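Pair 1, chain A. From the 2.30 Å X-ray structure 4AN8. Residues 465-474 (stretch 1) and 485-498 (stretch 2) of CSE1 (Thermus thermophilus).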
# COMPACT_ATOMS: atom_id res chain seq x y z
N ALA A 465 -1.46 -25.62 -13.81
CA ALA A 465 -1.92 -25.84 -15.19
C ALA A 465 -2.86 -27.07 -15.30
O ALA A 465 -3.97 -26.96 -15.83
CB ALA A 465 -0.73 -25.98 -16.14
N LEU A 466 -2.42 -28.21 -14.77
CA LEU A 466 -3.22 -29.45 -14.73
C LEU A 466 -4.56 -29.26 -14.05
O LEU A 466 -5.59 -29.67 -14.58
CB LEU A 466 -2.47 -30.56 -13.99
CG LEU A 466 -1.40 -31.29 -14.80
CD1 LEU A 466 -0.51 -32.13 -13.88
CD2 LEU A 466 -2.05 -32.15 -15.86
N GLU A 467 -4.55 -28.64 -12.88
CA GLU A 467 -5.79 -28.34 -12.17
C GLU A 467 -6.71 -27.43 -12.97
O GLU A 467 -7.93 -27.58 -12.93
CB GLU A 467 -5.45 -27.70 -10.82
CG GLU A 467 -6.64 -27.50 -9.90
CD GLU A 467 -6.22 -27.14 -8.48
OE1 GLU A 467 -5.35 -26.25 -8.32
OE2 GLU A 467 -6.76 -27.75 -7.53
N ALA A 468 -6.15 -26.49 -13.72
CA ALA A 468 -6.98 -25.52 -14.43
C ALA A 468 -7.55 -26.11 -15.72
O ALA A 468 -8.68 -25.80 -16.12
CB ALA A 468 -6.19 -24.24 -14.73
N TRP A 469 -6.77 -26.95 -16.38
CA TRP A 469 -7.24 -27.59 -17.59
C TRP A 469 -8.32 -28.64 -17.25
O TRP A 469 -9.37 -28.71 -17.90
CB TRP A 469 -6.07 -28.18 -18.39
CG TRP A 469 -6.52 -28.99 -19.56
CD1 TRP A 469 -6.39 -30.34 -19.71
CD2 TRP A 469 -7.20 -28.51 -20.72
NE1 TRP A 469 -6.95 -30.73 -20.90
CE2 TRP A 469 -7.46 -29.62 -21.54
CE3 TRP A 469 -7.62 -27.25 -21.15
CZ2 TRP A 469 -8.11 -29.52 -22.76
CZ3 TRP A 469 -8.28 -27.14 -22.36
CH2 TRP A 469 -8.52 -28.27 -23.16
N LYS A 470 -8.07 -29.42 -16.19
CA LYS A 470 -9.08 -30.34 -15.68
C LYS A 470 -10.43 -29.64 -15.54
O LYS A 470 -11.46 -30.17 -15.95
CB LYS A 470 -8.67 -30.94 -14.34
CG LYS A 470 -9.73 -31.84 -13.71
CD LYS A 470 -9.22 -32.48 -12.43
CE LYS A 470 -10.35 -33.09 -11.60
NZ LYS A 470 -10.99 -34.26 -12.26
N ALA A 471 -10.42 -28.43 -14.98
CA ALA A 471 -11.65 -27.70 -14.75
C ALA A 471 -12.29 -27.23 -16.05
O ALA A 471 -13.50 -27.07 -16.14
CB ALA A 471 -11.41 -26.51 -13.81
N THR A 472 -11.46 -26.99 -17.06
CA THR A 472 -11.95 -26.55 -18.37
C THR A 472 -12.52 -27.73 -19.15
O THR A 472 -13.51 -27.58 -19.86
CB THR A 472 -10.82 -25.87 -19.18
OG1 THR A 472 -10.27 -24.79 -18.41
CG2 THR A 472 -11.34 -25.33 -20.50
N ARG A 473 -11.88 -28.90 -19.03
CA ARG A 473 -12.42 -30.15 -19.57
C ARG A 473 -13.83 -30.36 -19.05
O ARG A 473 -14.78 -30.52 -19.82
CB ARG A 473 -11.57 -31.35 -19.15
CG ARG A 473 -10.36 -31.59 -20.03
CD ARG A 473 -9.81 -33.00 -19.81
NE ARG A 473 -10.77 -34.03 -20.19
CZ ARG A 473 -10.77 -34.67 -21.36
NH1 ARG A 473 -9.84 -34.40 -22.27
NH2 ARG A 473 -11.69 -35.60 -21.62
N ARG A 474 -13.96 -30.34 -17.72
CA ARG A 474 -15.24 -30.46 -17.05
C ARG A 474 -16.28 -29.52 -17.67
O ARG A 474 -17.43 -29.90 -17.86
CB ARG A 474 -15.07 -30.16 -15.56
CG ARG A 474 -16.16 -30.72 -14.67
CD ARG A 474 -15.98 -30.28 -13.23
NE ARG A 474 -14.83 -30.90 -12.59
CZ ARG A 474 -13.85 -30.20 -12.01
NH1 ARG A 474 -13.91 -28.88 -12.00
NH2 ARG A 474 -12.83 -30.83 -11.45
N ALA A 485 -13.35 -28.32 -29.87
CA ALA A 485 -12.46 -27.45 -29.13
C ALA A 485 -11.73 -28.26 -28.09
O ALA A 485 -10.53 -28.08 -27.87
CB ALA A 485 -13.26 -26.35 -28.46
N LEU A 486 -12.45 -29.18 -27.46
CA LEU A 486 -11.86 -30.01 -26.45
C LEU A 486 -10.82 -30.95 -26.96
O LEU A 486 -9.82 -31.13 -26.34
CB LEU A 486 -12.93 -30.80 -25.70
CG LEU A 486 -12.40 -31.77 -24.66
CD1 LEU A 486 -11.55 -32.77 -25.29
CD2 LEU A 486 -11.68 -31.14 -23.56
N ALA A 487 -11.07 -31.59 -28.10
CA ALA A 487 -10.09 -32.52 -28.63
C ALA A 487 -8.83 -31.75 -29.02
O ALA A 487 -7.73 -32.17 -28.70
CB ALA A 487 -10.64 -33.27 -29.82
N GLN A 488 -9.00 -30.62 -29.70
CA GLN A 488 -7.86 -29.79 -30.10
C GLN A 488 -7.11 -29.27 -28.88
O GLN A 488 -5.88 -29.34 -28.82
CB GLN A 488 -8.32 -28.61 -30.96
CG GLN A 488 -8.85 -28.99 -32.33
CD GLN A 488 -9.34 -27.79 -33.12
OE1 GLN A 488 -10.25 -27.90 -33.95
NE2 GLN A 488 -8.74 -26.63 -32.85
N GLY A 489 -7.86 -28.76 -27.90
CA GLY A 489 -7.29 -28.18 -26.71
C GLY A 489 -6.46 -29.16 -25.89
O GLY A 489 -5.37 -28.81 -25.43
N GLU A 490 -6.98 -30.37 -25.70
CA GLU A 490 -6.25 -31.42 -24.99
C GLU A 490 -4.89 -31.68 -25.64
O GLU A 490 -3.89 -31.90 -24.94
CB GLU A 490 -7.08 -32.71 -24.92
CG GLU A 490 -6.43 -33.86 -24.13
CD GLU A 490 -6.47 -33.65 -22.62
OE1 GLU A 490 -7.55 -33.40 -22.05
OE2 GLU A 490 -5.41 -33.76 -21.98
N GLN A 491 -4.84 -31.64 -26.97
CA GLN A 491 -3.58 -31.87 -27.68
C GLN A 491 -2.61 -30.71 -27.45
O GLN A 491 -1.45 -30.93 -27.13
CB GLN A 491 -3.83 -32.09 -29.18
CG GLN A 491 -4.47 -33.43 -29.49
CD GLN A 491 -4.69 -33.67 -30.97
OE1 GLN A 491 -4.23 -32.89 -31.82
NE2 GLN A 491 -5.39 -34.75 -31.30
N GLU A 492 -3.11 -29.49 -27.61
CA GLU A 492 -2.32 -28.27 -27.39
C GLU A 492 -1.84 -28.20 -25.95
O GLU A 492 -0.67 -27.91 -25.67
CB GLU A 492 -3.14 -27.03 -27.74
CG GLU A 492 -2.35 -25.73 -27.82
CD GLU A 492 -3.14 -24.61 -28.50
OE1 GLU A 492 -4.30 -24.86 -28.93
OE2 GLU A 492 -2.61 -23.49 -28.62
N PHE A 493 -2.74 -28.50 -25.02
CA PHE A 493 -2.37 -28.49 -23.62
C PHE A 493 -1.26 -29.48 -23.37
O PHE A 493 -0.43 -29.28 -22.49
CB PHE A 493 -3.56 -28.80 -22.72
CG PHE A 493 -3.21 -28.87 -21.27
CD1 PHE A 493 -3.14 -27.71 -20.50
CD2 PHE A 493 -2.90 -30.08 -20.67
CE1 PHE A 493 -2.80 -27.76 -19.17
CE2 PHE A 493 -2.55 -30.15 -19.34
CZ PHE A 493 -2.50 -28.98 -18.58
N GLY A 494 -1.25 -30.56 -24.15
CA GLY A 494 -0.20 -31.56 -24.04
C GLY A 494 1.13 -30.96 -24.45
O GLY A 494 2.13 -31.10 -23.75
N ARG A 495 1.14 -30.30 -25.60
CA ARG A 495 2.32 -29.55 -26.03
C ARG A 495 2.87 -28.66 -24.90
O ARG A 495 4.05 -28.77 -24.55
CB ARG A 495 2.00 -28.69 -27.25
CG ARG A 495 2.60 -29.20 -28.54
CD ARG A 495 2.34 -28.27 -29.71
NE ARG A 495 0.91 -28.06 -29.97
CZ ARG A 495 0.11 -28.95 -30.55
NH1 ARG A 495 0.58 -30.14 -30.92
NH2 ARG A 495 -1.17 -28.66 -30.75
N LEU A 496 2.02 -27.80 -24.34
CA LEU A 496 2.44 -26.86 -23.30
C LEU A 496 3.15 -27.54 -22.13
O LEU A 496 4.23 -27.11 -21.72
CB LEU A 496 1.25 -26.03 -22.78
CG LEU A 496 0.85 -24.80 -23.60
CD1 LEU A 496 -0.34 -24.11 -22.98
CD2 LEU A 496 2.01 -23.84 -23.72
N LEU A 497 2.54 -28.59 -21.59
CA LEU A 497 3.11 -29.30 -20.45
C LEU A 497 4.47 -29.89 -20.77
O LEU A 497 5.37 -29.88 -19.94
CB LEU A 497 2.16 -30.41 -19.98
CG LEU A 497 1.18 -30.02 -18.88
CD1 LEU A 497 1.75 -30.38 -17.54
CD2 LEU A 497 0.90 -28.53 -18.94
N GLY A 498 4.61 -30.42 -21.98
CA GLY A 498 5.86 -31.03 -22.39
C GLY A 498 7.02 -30.08 -22.19
O GLY A 498 8.02 -30.42 -21.57

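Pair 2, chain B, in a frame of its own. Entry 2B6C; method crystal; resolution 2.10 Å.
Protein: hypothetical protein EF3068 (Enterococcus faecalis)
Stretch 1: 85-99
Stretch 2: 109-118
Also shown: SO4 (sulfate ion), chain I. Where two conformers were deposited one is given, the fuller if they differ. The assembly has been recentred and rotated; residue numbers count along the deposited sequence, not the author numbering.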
# COMPACT_ATOMS: atom_id res chain seq x y z
N ARG B 85 -9.07 -0.02 -2.18
CA ARG B 85 -9.97 -0.31 -3.30
C ARG B 85 -11.46 -0.05 -3.01
O ARG B 85 -12.27 0.02 -3.95
CB ARG B 85 -9.79 -1.76 -3.77
CG ARG B 85 -8.37 -2.07 -4.31
CD ARG B 85 -8.31 -3.51 -4.85
NE ARG B 85 -9.28 -3.68 -5.93
CZ ARG B 85 -9.66 -4.83 -6.48
NH1 ARG B 85 -9.13 -5.99 -6.09
NH2 ARG B 85 -10.56 -4.81 -7.44
N PHE B 86 -11.83 0.09 -1.73
CA PHE B 86 -13.24 0.26 -1.40
C PHE B 86 -13.70 1.71 -1.35
O PHE B 86 -13.06 2.54 -0.71
CB PHE B 86 -13.60 -0.45 -0.10
CG PHE B 86 -13.21 -1.88 -0.09
CD1 PHE B 86 -13.85 -2.79 -0.94
CD2 PHE B 86 -12.19 -2.33 0.74
CE1 PHE B 86 -13.47 -4.11 -0.97
CE2 PHE B 86 -11.80 -3.69 0.72
CZ PHE B 86 -12.45 -4.56 -0.13
N SER B 87 -14.83 1.98 -2.00
CA SER B 87 -15.53 3.25 -1.86
C SER B 87 -16.27 3.29 -0.53
O SER B 87 -16.37 2.27 0.16
CB SER B 87 -16.55 3.38 -2.98
OG SER B 87 -17.46 2.31 -2.88
N LEU B 88 -16.79 4.46 -0.17
CA LEU B 88 -17.61 4.60 1.02
C LEU B 88 -18.74 3.58 1.05
O LEU B 88 -18.97 2.96 2.06
CB LEU B 88 -18.19 6.02 1.15
CG LEU B 88 -19.19 6.29 2.30
CD1 LEU B 88 -18.60 6.01 3.69
CD2 LEU B 88 -19.66 7.74 2.21
N GLU B 89 -19.44 3.44 -0.07
CA GLU B 89 -20.62 2.57 -0.14
C GLU B 89 -20.26 1.10 0.10
O GLU B 89 -21.04 0.36 0.75
CB GLU B 89 -21.38 2.78 -1.46
CG GLU B 89 -20.62 3.60 -2.55
CD GLU B 89 -20.44 5.09 -2.21
OE1 GLU B 89 -19.34 5.63 -2.47
OE2 GLU B 89 -21.41 5.72 -1.70
N GLU B 90 -19.10 0.66 -0.40
CA GLU B 90 -18.60 -0.68 -0.18
C GLU B 90 -18.19 -0.89 1.26
O GLU B 90 -18.39 -1.98 1.81
CB GLU B 90 -17.45 -1.02 -1.14
CG GLU B 90 -17.91 -1.10 -2.59
CD GLU B 90 -16.78 -1.07 -3.61
OE1 GLU B 90 -15.70 -0.52 -3.35
OE2 GLU B 90 -16.98 -1.58 -4.73
N VAL B 91 -17.60 0.14 1.89
CA VAL B 91 -17.20 0.01 3.29
C VAL B 91 -18.43 -0.10 4.18
O VAL B 91 -18.46 -0.91 5.11
CB VAL B 91 -16.23 1.17 3.76
CG1 VAL B 91 -16.04 1.15 5.28
CG2 VAL B 91 -14.88 0.98 3.12
N VAL B 92 -19.47 0.69 3.86
CA VAL B 92 -20.73 0.62 4.62
C VAL B 92 -21.31 -0.79 4.54
O VAL B 92 -21.87 -1.26 5.51
CB VAL B 92 -21.75 1.69 4.14
CG1 VAL B 92 -23.11 1.55 4.83
CG2 VAL B 92 -21.20 3.10 4.38
N ALA B 93 -21.16 -1.48 3.40
CA ALA B 93 -21.74 -2.83 3.22
C ALA B 93 -20.98 -3.86 4.05
O ALA B 93 -21.56 -4.85 4.52
CB ALA B 93 -21.81 -3.23 1.72
N PHE B 94 -19.69 -3.62 4.29
CA PHE B 94 -18.93 -4.53 5.18
C PHE B 94 -19.43 -4.56 6.64
O PHE B 94 -19.13 -5.49 7.37
CB PHE B 94 -17.44 -4.21 5.19
CG PHE B 94 -16.66 -4.75 4.01
CD1 PHE B 94 -16.37 -6.12 3.91
CD2 PHE B 94 -16.16 -3.88 3.04
CE1 PHE B 94 -15.60 -6.60 2.84
CE2 PHE B 94 -15.40 -4.36 1.96
CZ PHE B 94 -15.12 -5.72 1.88
N LYS B 95 -20.17 -3.53 7.08
CA LYS B 95 -20.70 -3.52 8.44
C LYS B 95 -21.59 -4.74 8.71
O LYS B 95 -21.65 -5.22 9.84
CB LYS B 95 -21.42 -2.18 8.79
CG LYS B 95 -22.33 -2.30 10.04
CD LYS B 95 -22.74 -0.99 10.68
CE LYS B 95 -23.71 -1.25 11.85
NZ LYS B 95 -24.97 -1.90 11.36
N ALA B 96 -22.25 -5.26 7.67
CA ALA B 96 -23.05 -6.47 7.78
C ALA B 96 -22.28 -7.67 8.36
O ALA B 96 -22.90 -8.57 8.93
CB ALA B 96 -23.75 -6.84 6.43
N TYR B 97 -20.96 -7.69 8.21
CA TYR B 97 -20.15 -8.81 8.70
C TYR B 97 -19.81 -8.73 10.19
O TYR B 97 -19.54 -9.75 10.81
CB TYR B 97 -18.82 -8.91 7.96
CG TYR B 97 -18.89 -9.44 6.55
CD1 TYR B 97 -19.09 -10.80 6.31
CD2 TYR B 97 -18.70 -8.59 5.46
CE1 TYR B 97 -19.14 -11.30 5.00
CE2 TYR B 97 -18.74 -9.07 4.14
CZ TYR B 97 -18.96 -10.43 3.92
OH TYR B 97 -19.00 -10.92 2.61
N VAL B 98 -19.83 -7.54 10.77
CA VAL B 98 -19.35 -7.36 12.14
C VAL B 98 -20.10 -8.26 13.19
O VAL B 98 -19.45 -8.97 13.94
CB VAL B 98 -19.29 -5.85 12.54
CG1 VAL B 98 -19.00 -5.70 14.04
CG2 VAL B 98 -18.22 -5.13 11.69
N PRO B 99 -21.45 -8.27 13.17
CA PRO B 99 -22.21 -9.18 14.02
C PRO B 99 -22.22 -10.67 13.59
O PRO B 99 -22.60 -11.53 14.41
CB PRO B 99 -23.67 -8.64 13.94
CG PRO B 99 -23.69 -7.55 12.98
CD PRO B 99 -22.33 -7.40 12.36
N ALA B 109 -10.53 -7.65 14.53
CA ALA B 109 -10.00 -7.64 13.14
C ALA B 109 -10.83 -6.75 12.21
O ALA B 109 -10.27 -5.96 11.44
CB ALA B 109 -9.87 -9.06 12.57
N TRP B 110 -12.17 -6.84 12.26
CA TRP B 110 -13.02 -5.88 11.50
C TRP B 110 -12.78 -4.42 11.90
O TRP B 110 -12.75 -3.54 11.04
CB TRP B 110 -14.53 -6.16 11.63
CG TRP B 110 -15.00 -7.32 10.79
CD1 TRP B 110 -15.59 -8.49 11.24
CD2 TRP B 110 -14.92 -7.43 9.37
NE1 TRP B 110 -15.88 -9.31 10.18
CE2 TRP B 110 -15.49 -8.69 9.02
CE3 TRP B 110 -14.44 -6.58 8.34
CZ2 TRP B 110 -15.56 -9.14 7.69
CZ3 TRP B 110 -14.53 -7.02 7.01
CH2 TRP B 110 -15.09 -8.30 6.69
N ARG B 111 -12.60 -4.17 13.20
CA ARG B 111 -12.38 -2.83 13.69
C ARG B 111 -11.11 -2.23 13.05
O ARG B 111 -11.11 -1.05 12.63
CB ARG B 111 -12.29 -2.80 15.23
CG ARG B 111 -11.90 -1.38 15.78
CD ARG B 111 -10.38 -1.29 15.99
NE ARG B 111 -9.99 -2.20 17.07
CZ ARG B 111 -8.74 -2.59 17.31
NH1 ARG B 111 -7.76 -2.14 16.54
NH2 ARG B 111 -8.48 -3.41 18.32
N LYS B 112 -10.07 -3.05 12.98
CA LYS B 112 -8.83 -2.70 12.28
C LYS B 112 -9.06 -2.35 10.83
O LYS B 112 -8.48 -1.40 10.35
CB LYS B 112 -7.77 -3.80 12.40
CG LYS B 112 -7.15 -3.83 13.75
CD LYS B 112 -6.27 -5.08 13.98
CE LYS B 112 -6.34 -5.53 15.45
NZ LYS B 112 -5.14 -6.33 15.87
N PHE B 113 -9.89 -3.12 10.13
CA PHE B 113 -10.30 -2.75 8.77
C PHE B 113 -10.97 -1.37 8.69
O PHE B 113 -10.56 -0.53 7.86
CB PHE B 113 -11.18 -3.83 8.14
CG PHE B 113 -11.79 -3.41 6.85
CD1 PHE B 113 -11.01 -3.35 5.68
CD2 PHE B 113 -13.13 -3.05 6.79
CE1 PHE B 113 -11.58 -2.97 4.46
CE2 PHE B 113 -13.71 -2.66 5.61
CZ PHE B 113 -12.93 -2.63 4.42
N PHE B 114 -11.98 -1.12 9.53
CA PHE B 114 -12.67 0.19 9.54
C PHE B 114 -11.75 1.33 9.96
O PHE B 114 -11.85 2.44 9.43
CB PHE B 114 -14.00 0.14 10.35
CG PHE B 114 -15.05 -0.74 9.70
CD1 PHE B 114 -15.79 -0.29 8.60
CD2 PHE B 114 -15.28 -2.03 10.16
CE1 PHE B 114 -16.74 -1.11 7.98
CE2 PHE B 114 -16.21 -2.87 9.55
CZ PHE B 114 -16.95 -2.40 8.45
N GLY B 115 -10.84 1.05 10.89
CA GLY B 115 -9.90 2.08 11.36
C GLY B 115 -8.90 2.42 10.28
O GLY B 115 -8.52 3.58 10.13
N SER B 116 -8.44 1.40 9.54
CA SER B 116 -7.51 1.65 8.43
C SER B 116 -8.14 2.47 7.32
O SER B 116 -7.46 3.32 6.75
CB SER B 116 -6.95 0.37 7.81
OG SER B 116 -6.43 -0.37 8.88
N TRP B 117 -9.39 2.15 6.99
CA TRP B 117 -10.12 2.83 5.94
C TRP B 117 -10.34 4.29 6.30
O TRP B 117 -10.14 5.19 5.47
CB TRP B 117 -11.43 2.13 5.61
CG TRP B 117 -12.02 2.65 4.32
CD1 TRP B 117 -11.76 2.21 3.05
CD2 TRP B 117 -12.95 3.74 4.18
NE1 TRP B 117 -12.46 2.95 2.14
CE2 TRP B 117 -13.21 3.90 2.80
CE3 TRP B 117 -13.58 4.60 5.10
CZ2 TRP B 117 -14.08 4.89 2.30
CZ3 TRP B 117 -14.46 5.60 4.60
CH2 TRP B 117 -14.69 5.73 3.21
N VAL B 118 -10.77 4.52 7.53
CA VAL B 118 -10.91 5.86 8.08
C VAL B 118 -9.54 6.59 8.13
O VAL B 118 -9.46 7.74 7.76
CB VAL B 118 -11.61 5.80 9.47
CG1 VAL B 118 -11.36 7.01 10.27
CG2 VAL B 118 -13.12 5.57 9.31
S SO4 I . -27.31 -2.84 14.68
O1 SO4 I . -27.95 -3.79 13.78
O2 SO4 I . -28.30 -1.89 15.24
O3 SO4 I . -26.36 -2.02 13.90
O4 SO4 I . -26.63 -3.58 15.76

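Antiparallel helix packing fixes the backbone and leaves the choice of filling to the side chains. In pair 1 the helix axes approach to 11.1 Å at an angle of 169°; in pair 2 the values are 11.2 Å and 163°, and 14 central residues superpose with an RMSD of 0.5 Å. The two pairs share one ring position and differ at others.

The clearest contrast lies at the match of Trp469(A) with Val91(B). In pair 1 the CA-to-CB bond of Trp469(A) points toward the partner helix, and the indole sits as a knob among Leu486(A), Gly489(A), Glu490(A) and Phe493(A). Gly489(A), one of the four residues around the indole, leaves room: Trp469(A) CH2 lies 3.5 Å from Gly489(A) C, and a CB on that glycine would clash with CH2. In pair 2 the small Val91(B) replaces the indole, and the position matching the glycine carries a full ring, Phe113(B), whose edge is directed at the face of Phe94(B), with centroids 5.0 Å apart. Phe94(B) matches Thr472(A), which makes no contact across pair 1 and instead hydrogen-bonds within its own helix, from Thr472(A) OG1 to Ala468(A) O.

Phe493(A) and Trp117(B) match with their side-chain centres only 1.0 Å apart, and each has a residue from the matched position, Trp469(A) or Val91(B), over one face. Phe493(A) forms an offset stack with the five-membered ring of Trp469(A), planes at 13°. Over Trp117(B) lies a methyl group, with Val91(B) CG2 3.2 Å from the centroid of the five-membered ring. Leu466(A) and Leu88(B) also match and flank these rings: Leu466(A) CD2 is 4.0 Å from Phe493(A) CE2, and Leu88(B) CD1 is 3.9 Å from Trp117(B) CH2.

Polar groups are arranged differently too. Glu490(A) OE1 accepts from Trp469(A) NE1 at 3.0 Å and from Arg473(A) NH1 at 2.5 Å, the latter a salt bridge, so one carboxylate oxygen ties together two residues a helical turn apart. Its match, Phe114(B), is apolar and packs its CE1 against Val91(B) CG1 at 3.6 Å. In pair 2 Trp117(B), on the other helix, donates from NE1 to Phe86(B) O at 2.9 Å. Lys95(B) matches Arg473(A); its CA-to-CB bond points away, and Lys95(B) NZ hydrogen-bonds O3 of a sulfate ion, probably from the crystallisation liquor, at 2.9 Å.

At the match of Leu486(A) with Trp110(B), the leucine brings CD2 to 4.0 Å from Trp469(A) CZ2, whereas the indole brings Trp110(B) CZ3 to 3.7 Å from Phe94(B) CD1. Similar backbones thus accommodate different distributions of bulk.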